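Local coordinates for protein tryptophan synthase alpha chain (Chlamydia trachomatis, PDB 6V82) that probably catalyses the aldol cleavage of indoleglycerol phosphate to indole and glyceraldehyde 3-phosphate, as the alpha subunit of tryptophan synthase, at residues D204-C209 / A215-Y220; K227-H232 / T244-T249; E30-L35 / D41-G46; H63-A68 / Q233-S238; N118-I123 / S135-D140. All blocks are in the same frame, centred on the assembly; numbering follows the deposited sequence.

Interaction 1. Residues D204-C209 / A215-Y220; sequences DRRDIC and AHVLNY
In a beta-alpha-beta unit of a TIM barrel, Asp-204 near the end of strand 202-205 meets Tyr-220 on the segment 215-220. The Tyr-220 hydroxyl donates a hydrogen bond, OH to OD2 of Asp-204, at 2.8 Å. It arrives on the anti side of OD2, 27° out of the carboxylate plane. OD2 lies at the edge of the tyrosine ring, and ring and carboxylate planes are 51° apart. The same OD2 forms a salt bridge with NH1 of Arg-206 at 2.9 Å. OD1 of Asp-204 takes the backbone N of Arg-206 at 3.0 Å, which makes an Asx turn where the chain turns its corner. Both carboxylate oxygens are therefore gripped, and the neighbouring guanidinium probably favours the charged acid. The Tyr-220 hydroxyl also lies in the plane of that guanidinium, at its edge.

Tyr-220 has CG between its backbone N and carbonyl carbon (chi1 55°). The ring folds back over the preceding turn, and O of Val-217 sits 3.3 Å above the ring plane, over its centre. Beside the polar group lies an apolar patch. Val-217 CG1 packs on CB of Asp-204 at 3.7 Å, and Val-217 CG2 on CD1 of Ile-208 at 3.6 Å. Phe-224 of strand 223-226 adds to this patch, while Phe-191 meets the Tyr-220 ring edge-to-face. Ile-208 also pairs by backbone with Ile-225, which ties the segment after strand 202-205 to strand 223-226. Such a helix, laid on the strand that precedes it, is the repeating layout of the (beta/alpha)8 barrel.

Interaction 2. Residues K227-H232 / T244-T249; sequences KTAFVH and TALAQT
Leu-246 of helix 241-250 pushes its CD2 methyl into the angle between Ala-229 and Phe-230 of helix 229-236, where two helices pack at the C-terminal end of a TIM-barrel chain. The hollow has three sides. O of Ala-229 is 3.7 Å from Leu-246 CD2. The CB methyl of Ala-229 lies 4.1 Å from Leu-246 CD2, and CD1 of Phe-230 is 4.0 Å from it. Leu-246 reaches across because its CG stands anti to its own backbone N (chi1 179°). CD2 is thus the bump that fills the notch.

The second bump comes from the other helix. The Phe-230 ring extends toward helix 241-250 and rests against the backbone of Ala-247. The backbone N of Ala-247 lies in the plane of the ring, at its edge, 3.8 Å from CE1 of Phe-230. CZ of Phe-230 touches CB of Ala-247 at 4.0 Å. The small alanine lets the ring rim come close to the helix backbone. Leu-35 of helix 25-37 packs on the same ring, and Gln-233 touches the Leu-246 methyl.

The fit is mainly apolar and only partly buried. It joins the short helix after strand 223-226 to the last helix of the chain. Within helix 241-250 a side-chain bond lies close by: OG1 of Thr-249 donates to O of Leu-246 at 2.9 Å, with the donor tilted 29° from the carbonyl plane.

Interaction 3. Residues E30-L35 / D41-G46; sequences EAAKAL and DILELG
The backbones of Ala-32 on helix 25-37 and Leu-43 on strand 42-46 come nearest each other, with CA of Ala-32 and CA of Leu-43 7.5 Å apart. The helix is regular here: N of Leu-35 bonds to O of Ala-31 at 2.9 Å. The strand is extended and lies between strands 13-19 and 92-96, with backbone bonds to both.

Leu-43 carries the contact from the strand side. Its CB points toward the helix, and its two methyls divide the work. CD1 meets CB of Ala-32 at 3.6 Å. CD2 meets CD1 of Leu-35 at 4.1 Å, one helical turn further on. In Leu-43, CG is anti to the carbonyl carbon and beside the backbone N (chi1 -76°), which sends the branched end out to straddle these two residues. The side chains of Leu-35 and Leu-43 cross obliquely. Ala-32 has only a methyl, so the helix can approach the sheet closely there.

All three residues are buried. Ile-83 of helix 73-84 touches Ala-32, while Leu-18 of strand 13-19 touches Leu-35. The next strand residue, Glu-44, is a predicted proton acceptor. Its carboxylate forms a salt bridge with Arg-205 and a hydrogen bond with the Tyr-173 hydroxyl. The contact itself is plain packing, of helix on strand within the right-handed beta-alpha-beta crossover of a TIM barrel.

Interaction 4. Residues H63-A68 / Q233-S238; sequences HDRALA and QTTMDS
The guanidinium of Arg-65 meets the CG2 methyl of Thr-235. NH2 of Arg-65 is 3.6 Å from CG2 of Thr-235, and NH1 of Arg-65 is 3.8 Å from it. The methyl touches between these two nitrogens, obliquely to the plane of the group. The two side chains cross at about a right angle. This is van der Waals contact at the surface, and Thr-234 OG1 stays further off, 4.4 Å from Arg-65 NH2.

The first torsion of Thr-235 (chi1 74°) sets CG2 anti to the carbonyl carbon, facing the arginine. It leaves OG1 between the backbone N and the carbonyl carbon, where it bonds to O of His-232. Thr-234 does the same with O of Val-231. Both hydroxyls thus bond within their own helix.

Arg-65 stretches from helix 57-68 toward helix 229-236, and its chain bends at chi3. Here two helices of the TIM-barrel fold, far apart in sequence, approach each other, with CA of Arg-65 and CA of Thr-235 10.8 Å apart. The strongest polar partner of the arginine is Asp-22, whose OD2 forms a salt bridge with NH2. Val-231 packs on the same NH2.

Further out, O of Gln-233 accepts from N of Met-236 at 3.0 Å and from N of Asp-237 at 3.1 Å as helix 229-236 ends. On helix 57-68, outside this contact, OD1 of Asp-64 pairs with a basic side chain of another protein chain.

Interaction 5. Residues N118-I123 / S135-D140; sequences NGVCVI and SPFFED
The backbone N of Asp-140 bonds to O of Pro-136 at 2.9 Å, in the first turn of the helix that lays Phe-137 on Val-120 and Val-122. The start of this turn is capped. Ser-135 stands at the N-cap, and its OG accepts from N of Phe-138 at 3.2 Å. The bond is nearly straight, with an N-H...O angle of 168°. O of Ser-135 takes N of Glu-139 at 3.0 Å.

The turn so fixed directs Phe-137 at strand 119-122. CG of Phe-137 stands opposite the backbone N about the first bond (chi1 -172°), and one ring corner, CE2, does the touching. CE2 of Phe-137 is 3.8 Å from CG2 of Val-122, which comes at a slant to the ring. CE2 of Phe-137 is also 4.3 Å from CG1 of Val-120, and this methyl lies at the ring edge, near its plane. The two valines lie two residues apart on the strand, so both point toward the helix. Cys-121 between them points away and packs on strand 147-153.

All three touching residues are buried. Tyr-98 meets the Phe-137 ring edge-to-face, and Leu-101, Leu-109 and Leu-125 also touch it. Phe-138 packs its ring on Tyr-167. The contact seats helix 136-144 on the outward side of strand 119-122, as the helices do in a TIM barrel built of beta-alpha-beta units.

From the N terminus, interaction 3 closes first, folding helix 25-37 onto strand 42-46. Interaction 4 opens next at helix 57-68 and closes only at 233-238, across most of the barrel. Interactions 5 and 1 nest inside that long loop, one after the other, each seating a helix on a strand. Interaction 2 opens inside it too, at 227-232, but closes beyond it at 244-249, so interactions 2 and 4 cross and share helix 229-236. Interactions 1, 3 and 5 all reach the parallel sheet. Direct touches join interactions 1 and 2 through Asp-207 and Lys-227, 1 and 3 through Arg-205 and Glu-44, and 2 and 3 through Thr-244 and Ala-34.

Interaction 1. Residues D204-C209 / A215-Y220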
# COMPACT_ATOMS: atom_id res chain seq x y z
N ASP A 204 -21.27 46.77 -14.08
CA ASP A 204 -20.34 45.71 -14.46
C ASP A 204 -19.47 45.32 -13.26
O ASP A 204 -18.73 46.15 -12.72
CB ASP A 204 -19.47 46.19 -15.63
CG ASP A 204 -18.75 45.04 -16.35
OD1 ASP A 204 -18.33 44.07 -15.69
OD2 ASP A 204 -18.62 45.13 -17.60
N ARG A 205 -19.55 44.05 -12.88
CA ARG A 205 -18.88 43.51 -11.70
C ARG A 205 -17.39 43.24 -11.92
O ARG A 205 -16.70 42.88 -10.97
CB ARG A 205 -19.61 42.22 -11.29
CG ARG A 205 -19.13 41.49 -10.02
CD ARG A 205 -19.30 42.30 -8.75
NE ARG A 205 -18.88 41.53 -7.58
CZ ARG A 205 -18.74 42.03 -6.35
NH1 ARG A 205 -18.99 43.32 -6.11
NH2 ARG A 205 -18.34 41.24 -5.36
N ARG A 206 -16.87 43.44 -13.13
CA ARG A 206 -15.49 43.05 -13.38
C ARG A 206 -14.51 43.98 -12.66
O ARG A 206 -14.78 45.16 -12.42
CB ARG A 206 -15.20 43.05 -14.88
CG ARG A 206 -14.83 44.38 -15.49
CD ARG A 206 -14.37 44.17 -16.93
NE ARG A 206 -15.48 44.13 -17.89
CZ ARG A 206 -16.17 43.04 -18.22
NH1 ARG A 206 -17.15 43.14 -19.10
NH2 ARG A 206 -15.91 41.86 -17.66
N ASP A 207 -13.36 43.41 -12.30
CA ASP A 207 -12.38 44.13 -11.50
C ASP A 207 -11.63 45.12 -12.37
O ASP A 207 -10.95 44.74 -13.33
CB ASP A 207 -11.41 43.13 -10.86
CG ASP A 207 -10.53 43.76 -9.79
OD1 ASP A 207 -10.71 44.96 -9.45
OD2 ASP A 207 -9.65 43.04 -9.29
N ILE A 208 -11.77 46.40 -12.06
CA ILE A 208 -11.08 47.46 -12.78
C ILE A 208 -9.90 47.92 -11.94
O ILE A 208 -10.01 48.07 -10.72
CB ILE A 208 -12.02 48.64 -13.07
CG1 ILE A 208 -13.22 48.16 -13.88
CG2 ILE A 208 -11.27 49.71 -13.84
CD1 ILE A 208 -12.82 47.59 -15.20
N CYS A 209 -8.76 48.13 -12.60
CA CYS A 209 -7.57 48.57 -11.90
C CYS A 209 -6.77 49.64 -12.64
O CYS A 209 -5.73 50.06 -12.14
CB CYS A 209 -6.66 47.37 -11.61
SG CYS A 209 -6.13 46.54 -13.10
N ALA A 215 -12.89 53.80 -17.86
CA ALA A 215 -13.58 54.60 -18.87
C ALA A 215 -14.27 53.71 -19.89
O ALA A 215 -15.39 54.01 -20.33
CB ALA A 215 -12.59 55.54 -19.56
N HIS A 216 -13.63 52.60 -20.27
CA HIS A 216 -14.24 51.67 -21.20
C HIS A 216 -15.52 51.07 -20.63
O HIS A 216 -16.56 51.02 -21.31
CB HIS A 216 -13.25 50.56 -21.54
CG HIS A 216 -13.79 49.54 -22.48
ND1 HIS A 216 -13.92 49.76 -23.84
CD2 HIS A 216 -14.26 48.28 -22.27
CE1 HIS A 216 -14.43 48.69 -24.41
NE2 HIS A 216 -14.64 47.78 -23.48
N VAL A 217 -15.47 50.63 -19.37
CA VAL A 217 -16.63 50.00 -18.74
C VAL A 217 -17.80 50.99 -18.64
O VAL A 217 -18.96 50.62 -18.87
CB VAL A 217 -16.24 49.45 -17.35
CG1 VAL A 217 -17.47 49.22 -16.49
CG2 VAL A 217 -15.45 48.17 -17.52
N LEU A 218 -17.51 52.26 -18.33
CA LEU A 218 -18.55 53.25 -18.12
C LEU A 218 -19.32 53.62 -19.39
O LEU A 218 -20.36 54.28 -19.29
CB LEU A 218 -17.95 54.51 -17.49
CG LEU A 218 -17.34 54.33 -16.10
CD1 LEU A 218 -16.55 55.56 -15.68
CD2 LEU A 218 -18.39 53.99 -15.06
N ASN A 219 -18.84 53.21 -20.58
CA ASN A 219 -19.61 53.41 -21.81
C ASN A 219 -20.98 52.74 -21.74
O ASN A 219 -21.93 53.21 -22.37
CB ASN A 219 -18.85 52.84 -23.01
CG ASN A 219 -17.85 53.82 -23.59
OD1 ASN A 219 -18.11 55.02 -23.67
ND2 ASN A 219 -16.70 53.30 -24.02
N TYR A 220 -21.09 51.64 -21.00
CA TYR A 220 -22.30 50.83 -20.96
C TYR A 220 -22.77 50.52 -19.55
O TYR A 220 -23.95 50.19 -19.36
CB TYR A 220 -22.09 49.50 -21.71
CG TYR A 220 -20.88 48.72 -21.22
CD1 TYR A 220 -19.64 48.84 -21.84
CD2 TYR A 220 -20.98 47.87 -20.12
CE1 TYR A 220 -18.54 48.14 -21.37
CE2 TYR A 220 -19.89 47.16 -19.65
CZ TYR A 220 -18.67 47.29 -20.28
OH TYR A 220 -17.59 46.58 -19.81

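Interaction 2. Residues K227-H232 / T244-T249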
# COMPACT_ATOMS: atom_id res chain seq x y z
N LYS A 227 -11.98 46.25 -7.20
CA LYS A 227 -12.06 45.20 -6.18
C LYS A 227 -10.70 44.90 -5.55
O LYS A 227 -10.60 44.82 -4.32
CB LYS A 227 -12.64 43.93 -6.80
CG LYS A 227 -12.73 42.75 -5.84
CD LYS A 227 -13.64 43.08 -4.66
CE LYS A 227 -13.69 41.95 -3.63
NZ LYS A 227 -14.46 40.74 -4.09
N THR A 228 -9.67 44.70 -6.37
CA THR A 228 -8.35 44.27 -5.91
C THR A 228 -7.40 45.42 -5.60
O THR A 228 -6.67 45.37 -4.60
CB THR A 228 -7.72 43.34 -6.95
OG1 THR A 228 -8.45 42.10 -7.00
CG2 THR A 228 -6.27 43.03 -6.62
N ALA A 229 -7.40 46.48 -6.43
CA ALA A 229 -6.26 47.40 -6.45
C ALA A 229 -6.01 48.03 -5.09
O ALA A 229 -4.86 48.09 -4.63
CB ALA A 229 -6.47 48.48 -7.52
N PHE A 230 -7.07 48.49 -4.41
CA PHE A 230 -6.92 49.15 -3.11
C PHE A 230 -6.35 48.19 -2.07
O PHE A 230 -5.40 48.52 -1.35
CB PHE A 230 -8.26 49.71 -2.65
CG PHE A 230 -8.79 50.83 -3.52
CD1 PHE A 230 -7.95 51.84 -3.96
CD2 PHE A 230 -10.12 50.86 -3.90
CE1 PHE A 230 -8.43 52.87 -4.76
CE2 PHE A 230 -10.61 51.89 -4.70
CZ PHE A 230 -9.76 52.89 -5.13
N VAL A 231 -6.93 46.98 -1.97
CA VAL A 231 -6.43 45.98 -1.03
C VAL A 231 -4.96 45.69 -1.31
O VAL A 231 -4.11 45.68 -0.41
CB VAL A 231 -7.28 44.71 -1.10
CG1 VAL A 231 -6.58 43.54 -0.40
CG2 VAL A 231 -8.65 44.96 -0.48
N HIS A 232 -4.63 45.46 -2.58
CA HIS A 232 -3.26 45.15 -2.94
C HIS A 232 -2.32 46.29 -2.56
O HIS A 232 -1.19 46.06 -2.11
CB HIS A 232 -3.17 44.86 -4.44
CG HIS A 232 -1.78 44.67 -4.93
ND1 HIS A 232 -1.16 43.44 -4.93
CD2 HIS A 232 -0.88 45.54 -5.44
CE1 HIS A 232 0.06 43.56 -5.42
NE2 HIS A 232 0.25 44.83 -5.74
N THR A 244 -5.69 57.33 -1.43
CA THR A 244 -6.24 58.52 -2.07
C THR A 244 -5.65 58.70 -3.46
O THR A 244 -6.38 58.82 -4.45
CB THR A 244 -5.99 59.74 -1.20
OG1 THR A 244 -6.52 59.51 0.11
CG2 THR A 244 -6.63 60.98 -1.81
N ALA A 245 -4.31 58.69 -3.55
CA ALA A 245 -3.62 58.88 -4.82
C ALA A 245 -4.02 57.82 -5.84
O ALA A 245 -4.27 58.14 -7.01
CB ALA A 245 -2.11 58.87 -4.60
N LEU A 246 -4.08 56.56 -5.42
CA LEU A 246 -4.43 55.48 -6.34
C LEU A 246 -5.84 55.67 -6.89
O LEU A 246 -6.07 55.48 -8.10
CB LEU A 246 -4.30 54.13 -5.65
CG LEU A 246 -4.66 52.91 -6.50
CD1 LEU A 246 -3.84 52.93 -7.79
CD2 LEU A 246 -4.43 51.61 -5.74
N ALA A 247 -6.79 56.03 -6.03
CA ALA A 247 -8.15 56.33 -6.48
C ALA A 247 -8.14 57.41 -7.55
O ALA A 247 -8.82 57.28 -8.58
CB ALA A 247 -9.00 56.78 -5.29
N GLN A 248 -7.37 58.47 -7.33
CA GLN A 248 -7.40 59.62 -8.22
C GLN A 248 -6.89 59.26 -9.61
O GLN A 248 -7.37 59.81 -10.60
CB GLN A 248 -6.60 60.78 -7.63
CG GLN A 248 -7.19 61.34 -6.33
CD GLN A 248 -6.28 62.35 -5.63
OE1 GLN A 248 -5.06 62.34 -5.81
NE2 GLN A 248 -6.88 63.23 -4.84
N THR A 249 -5.93 58.33 -9.70
CA THR A 249 -5.40 57.92 -11.00
C THR A 249 -6.30 56.91 -11.71
O THR A 249 -6.24 56.82 -12.94
CB THR A 249 -3.99 57.33 -10.86
OG1 THR A 249 -4.04 56.13 -10.09
CG2 THR A 249 -3.05 58.30 -10.17

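Interaction 3. Residues E30-L35 / D41-G46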
# COMPACT_ATOMS: atom_id res chain seq x y z
N GLU A 30 -9.38 54.65 8.58
CA GLU A 30 -8.47 55.55 7.87
C GLU A 30 -8.48 55.26 6.37
O GLU A 30 -8.55 56.19 5.56
CB GLU A 30 -7.06 55.43 8.42
CG GLU A 30 -6.88 56.12 9.74
CD GLU A 30 -7.62 57.45 9.79
OE1 GLU A 30 -8.62 57.55 10.54
OE2 GLU A 30 -7.22 58.38 9.05
N ALA A 31 -8.42 53.98 5.98
CA ALA A 31 -8.39 53.66 4.56
C ALA A 31 -9.68 54.12 3.88
O ALA A 31 -9.64 54.70 2.78
CB ALA A 31 -8.15 52.17 4.34
N ALA A 32 -10.83 53.91 4.54
CA ALA A 32 -12.10 54.35 3.99
C ALA A 32 -12.13 55.86 3.79
O ALA A 32 -12.57 56.35 2.74
CB ALA A 32 -13.24 53.90 4.90
N LYS A 33 -11.65 56.63 4.78
CA LYS A 33 -11.53 58.08 4.59
C LYS A 33 -10.69 58.39 3.37
O LYS A 33 -11.04 59.27 2.57
CB LYS A 33 -10.92 58.75 5.82
CG LYS A 33 -11.81 58.85 7.04
CD LYS A 33 -11.11 59.65 8.14
CE LYS A 33 -11.53 59.18 9.54
NZ LYS A 33 -10.91 60.01 10.63
N ALA A 34 -9.56 57.69 3.21
CA ALA A 34 -8.64 57.98 2.12
C ALA A 34 -9.30 57.73 0.76
O ALA A 34 -9.06 58.48 -0.20
CB ALA A 34 -7.38 57.14 2.27
N LEU A 35 -10.13 56.69 0.67
CA LEU A 35 -10.78 56.39 -0.60
C LEU A 35 -11.86 57.42 -0.92
O LEU A 35 -12.04 57.81 -2.08
CB LEU A 35 -11.39 54.98 -0.58
CG LEU A 35 -10.41 53.81 -0.56
CD1 LEU A 35 -11.15 52.52 -0.80
CD2 LEU A 35 -9.34 54.03 -1.61
N ASP A 41 -17.13 56.76 -4.84
CA ASP A 41 -18.51 57.17 -4.60
C ASP A 41 -19.28 56.20 -3.71
O ASP A 41 -20.25 56.60 -3.05
CB ASP A 41 -19.27 57.33 -5.92
CG ASP A 41 -18.59 58.30 -6.88
OD1 ASP A 41 -18.09 57.85 -7.93
OD2 ASP A 41 -18.57 59.52 -6.58
N ILE A 42 -18.88 54.94 -3.70
CA ILE A 42 -19.56 53.91 -2.94
C ILE A 42 -18.50 53.02 -2.34
O ILE A 42 -17.64 52.51 -3.07
CB ILE A 42 -20.51 53.09 -3.83
CG1 ILE A 42 -21.64 53.97 -4.37
CG2 ILE A 42 -21.04 51.89 -3.06
CD1 ILE A 42 -22.51 53.28 -5.40
N LEU A 43 -18.54 52.82 -1.03
CA LEU A 43 -17.64 51.88 -0.39
C LEU A 43 -18.27 50.50 -0.34
O LEU A 43 -19.42 50.35 0.06
CB LEU A 43 -17.29 52.34 1.03
CG LEU A 43 -16.28 53.47 1.02
CD1 LEU A 43 -15.90 53.85 2.43
CD2 LEU A 43 -15.06 53.07 0.20
N GLU A 44 -17.52 49.49 -0.78
CA GLU A 44 -17.93 48.10 -0.62
C GLU A 44 -17.04 47.52 0.46
O GLU A 44 -15.85 47.30 0.25
CB GLU A 44 -17.82 47.30 -1.91
CG GLU A 44 -18.37 45.88 -1.75
CD GLU A 44 -18.90 45.29 -3.06
OE1 GLU A 44 -18.32 44.29 -3.55
OE2 GLU A 44 -19.90 45.84 -3.59
N LEU A 45 -17.64 47.28 1.62
CA LEU A 45 -16.93 46.88 2.82
C LEU A 45 -17.06 45.37 3.01
O LEU A 45 -18.18 44.85 3.18
CB LEU A 45 -17.47 47.66 4.02
CG LEU A 45 -16.65 47.63 5.30
CD1 LEU A 45 -15.25 48.22 5.07
CD2 LEU A 45 -17.39 48.41 6.37
N GLY A 46 -15.94 44.66 2.94
CA GLY A 46 -15.97 43.21 3.04
C GLY A 46 -16.01 42.71 4.47
O GLY A 46 -15.13 43.06 5.27

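Interaction 4. Residues H63-A68 / Q233-S238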
# COMPACT_ATOMS: atom_id res chain seq x y z
N HIS A 63 -8.80 38.62 3.76
CA HIS A 63 -9.71 38.09 4.78
C HIS A 63 -8.94 37.39 5.90
O HIS A 63 -9.24 37.58 7.09
CB HIS A 63 -10.72 37.14 4.14
CG HIS A 63 -11.76 37.83 3.31
ND1 HIS A 63 -12.99 37.27 3.05
CD2 HIS A 63 -11.77 39.04 2.70
CE1 HIS A 63 -13.71 38.10 2.31
NE2 HIS A 63 -12.99 39.18 2.08
N ASP A 64 -7.93 36.58 5.55
CA ASP A 64 -7.11 35.93 6.57
C ASP A 64 -6.50 36.96 7.53
O ASP A 64 -6.53 36.77 8.75
CB ASP A 64 -6.00 35.08 5.94
CG ASP A 64 -6.53 33.87 5.15
OD1 ASP A 64 -7.77 33.65 5.14
OD2 ASP A 64 -5.70 33.15 4.52
N ARG A 65 -5.96 38.06 6.98
CA ARG A 65 -5.33 39.07 7.83
C ARG A 65 -6.35 39.72 8.76
O ARG A 65 -6.08 39.91 9.95
CB ARG A 65 -4.65 40.15 6.97
CG ARG A 65 -3.36 39.72 6.29
CD ARG A 65 -2.60 40.91 5.71
NE ARG A 65 -3.43 41.69 4.80
CZ ARG A 65 -3.44 41.55 3.48
NH1 ARG A 65 -2.64 40.65 2.90
NH2 ARG A 65 -4.24 42.31 2.74
N ALA A 66 -7.53 40.05 8.24
CA ALA A 66 -8.53 40.74 9.05
C ALA A 66 -8.98 39.88 10.22
O ALA A 66 -9.15 40.37 11.34
CB ALA A 66 -9.70 41.15 8.16
N LEU A 67 -9.16 38.57 9.99
CA LEU A 67 -9.62 37.68 11.05
C LEU A 67 -8.51 37.36 12.05
O LEU A 67 -8.79 37.15 13.24
CB LEU A 67 -10.18 36.39 10.45
CG LEU A 67 -11.56 36.61 9.79
CD1 LEU A 67 -12.03 35.35 9.06
CD2 LEU A 67 -12.59 37.03 10.83
N ALA A 68 -7.25 37.32 11.61
CA ALA A 68 -6.16 37.18 12.56
C ALA A 68 -5.96 38.45 13.39
O ALA A 68 -5.36 38.38 14.46
CB ALA A 68 -4.86 36.82 11.83
N GLN A 233 -2.78 47.54 -2.71
CA GLN A 233 -1.95 48.68 -2.36
C GLN A 233 -1.64 48.73 -0.87
O GLN A 233 -0.54 49.12 -0.48
CB GLN A 233 -2.61 49.98 -2.84
CG GLN A 233 -1.89 51.26 -2.45
CD GLN A 233 -0.41 51.26 -2.83
OE1 GLN A 233 -0.00 50.63 -3.81
NE2 GLN A 233 0.40 51.97 -2.05
N THR A 234 -2.59 48.31 -0.01
CA THR A 234 -2.28 48.32 1.42
C THR A 234 -1.16 47.35 1.75
O THR A 234 -0.50 47.50 2.78
CB THR A 234 -3.53 48.01 2.26
OG1 THR A 234 -3.91 46.64 2.13
CG2 THR A 234 -4.71 48.91 1.87
N THR A 235 -0.90 46.37 0.88
CA THR A 235 0.22 45.46 1.10
C THR A 235 1.54 45.98 0.53
O THR A 235 2.60 45.50 0.93
CB THR A 235 -0.07 44.09 0.48
OG1 THR A 235 0.02 44.17 -0.95
CG2 THR A 235 -1.47 43.60 0.88
N MET A 236 1.49 46.93 -0.41
CA MET A 236 2.72 47.54 -0.94
C MET A 236 3.24 48.61 0.01
O MET A 236 4.39 48.55 0.48
CB MET A 236 2.46 48.14 -2.32
CG MET A 236 2.17 47.13 -3.42
SD MET A 236 3.64 46.21 -3.90
CE MET A 236 4.66 47.50 -4.63
N ASP A 237 2.40 49.60 0.30
CA ASP A 237 2.72 50.68 1.22
C ASP A 237 1.40 51.05 1.86
O ASP A 237 0.51 51.57 1.17
CB ASP A 237 3.35 51.87 0.48
CG ASP A 237 3.64 53.05 1.40
OD1 ASP A 237 3.38 52.96 2.62
OD2 ASP A 237 4.13 54.08 0.88
N SER A 238 1.25 50.76 3.15
CA SER A 238 -0.04 50.87 3.81
C SER A 238 -0.41 52.31 4.17
O SER A 238 -1.53 52.53 4.64
CB SER A 238 -0.08 49.99 5.06
OG SER A 238 1.12 50.14 5.81

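Interaction 5. Residues N118-I123 / S135-D140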
# COMPACT_ATOMS: atom_id res chain seq x y z
N ASN A 118 -26.00 50.58 4.01
CA ASN A 118 -27.15 50.84 3.14
C ASN A 118 -27.54 49.67 2.27
O ASN A 118 -28.71 49.54 1.92
CB ASN A 118 -26.87 52.04 2.23
CG ASN A 118 -26.38 53.25 3.01
OD1 ASN A 118 -25.22 53.64 2.89
ND2 ASN A 118 -27.26 53.83 3.84
N GLY A 119 -26.59 48.84 1.88
CA GLY A 119 -26.90 47.68 1.07
C GLY A 119 -26.11 46.50 1.56
O GLY A 119 -25.05 46.65 2.19
N VAL A 120 -26.63 45.32 1.28
CA VAL A 120 -25.97 44.07 1.64
C VAL A 120 -25.89 43.21 0.39
O VAL A 120 -26.89 42.98 -0.29
CB VAL A 120 -26.70 43.33 2.78
CG1 VAL A 120 -26.10 41.96 2.98
CG2 VAL A 120 -26.61 44.15 4.08
N CYS A 121 -24.68 42.77 0.07
CA CYS A 121 -24.43 41.87 -1.05
C CYS A 121 -23.94 40.54 -0.48
O CYS A 121 -22.88 40.47 0.16
CB CYS A 121 -23.40 42.48 -2.00
SG CYS A 121 -23.05 41.46 -3.45
N VAL A 122 -24.72 39.48 -0.68
CA VAL A 122 -24.37 38.17 -0.17
C VAL A 122 -24.00 37.30 -1.36
O VAL A 122 -24.87 36.91 -2.16
CB VAL A 122 -25.49 37.55 0.67
CG1 VAL A 122 -24.98 36.30 1.36
CG2 VAL A 122 -25.95 38.54 1.70
N ILE A 123 -22.70 37.00 -1.48
CA ILE A 123 -22.15 36.48 -2.74
C ILE A 123 -22.55 35.02 -2.96
O ILE A 123 -22.63 34.57 -4.11
CB ILE A 123 -20.62 36.66 -2.78
CG1 ILE A 123 -20.08 36.39 -4.19
CG2 ILE A 123 -19.93 35.76 -1.78
CD1 ILE A 123 -20.48 37.43 -5.21
N SER A 135 -37.16 33.98 0.37
CA SER A 135 -35.83 33.97 0.98
C SER A 135 -35.91 34.61 2.35
O SER A 135 -36.15 35.83 2.43
CB SER A 135 -34.82 34.73 0.12
OG SER A 135 -33.64 34.97 0.87
N PRO A 136 -35.76 33.86 3.43
CA PRO A 136 -35.86 34.48 4.75
C PRO A 136 -34.93 35.66 4.90
O PRO A 136 -35.35 36.71 5.41
CB PRO A 136 -35.51 33.34 5.73
CG PRO A 136 -35.14 32.16 4.88
CD PRO A 136 -35.68 32.39 3.51
N PHE A 137 -33.70 35.56 4.39
CA PHE A 137 -32.73 36.62 4.64
C PHE A 137 -33.02 37.86 3.79
O PHE A 137 -32.88 38.99 4.28
CB PHE A 137 -31.31 36.12 4.40
CG PHE A 137 -30.27 37.11 4.83
CD1 PHE A 137 -29.97 37.27 6.18
CD2 PHE A 137 -29.62 37.90 3.89
CE1 PHE A 137 -29.01 38.19 6.59
CE2 PHE A 137 -28.67 38.83 4.29
CZ PHE A 137 -28.36 38.98 5.64
N PHE A 138 -33.41 37.68 2.53
CA PHE A 138 -33.72 38.86 1.72
C PHE A 138 -34.96 39.56 2.25
O PHE A 138 -35.04 40.80 2.24
CB PHE A 138 -33.92 38.49 0.25
CG PHE A 138 -32.65 38.09 -0.46
CD1 PHE A 138 -31.45 38.71 -0.16
CD2 PHE A 138 -32.66 37.08 -1.40
CE1 PHE A 138 -30.29 38.34 -0.81
CE2 PHE A 138 -31.51 36.70 -2.05
CZ PHE A 138 -30.32 37.33 -1.75
N GLU A 139 -35.93 38.79 2.73
CA GLU A 139 -37.07 39.38 3.41
C GLU A 139 -36.60 40.19 4.62
O GLU A 139 -37.01 41.34 4.80
CB GLU A 139 -38.05 38.28 3.83
CG GLU A 139 -39.50 38.60 3.54
CD GLU A 139 -39.81 38.65 2.06
OE1 GLU A 139 -39.57 37.64 1.36
OE2 GLU A 139 -40.30 39.71 1.59
N ASP A 140 -35.70 39.61 5.42
CA ASP A 140 -35.18 40.29 6.60
C ASP A 140 -34.50 41.61 6.23
O ASP A 140 -34.63 42.60 6.96
CB ASP A 140 -34.21 39.38 7.35
CG ASP A 140 -34.93 38.29 8.18
OD1 ASP A 140 -36.16 38.14 8.06
OD2 ASP A 140 -34.24 37.59 8.96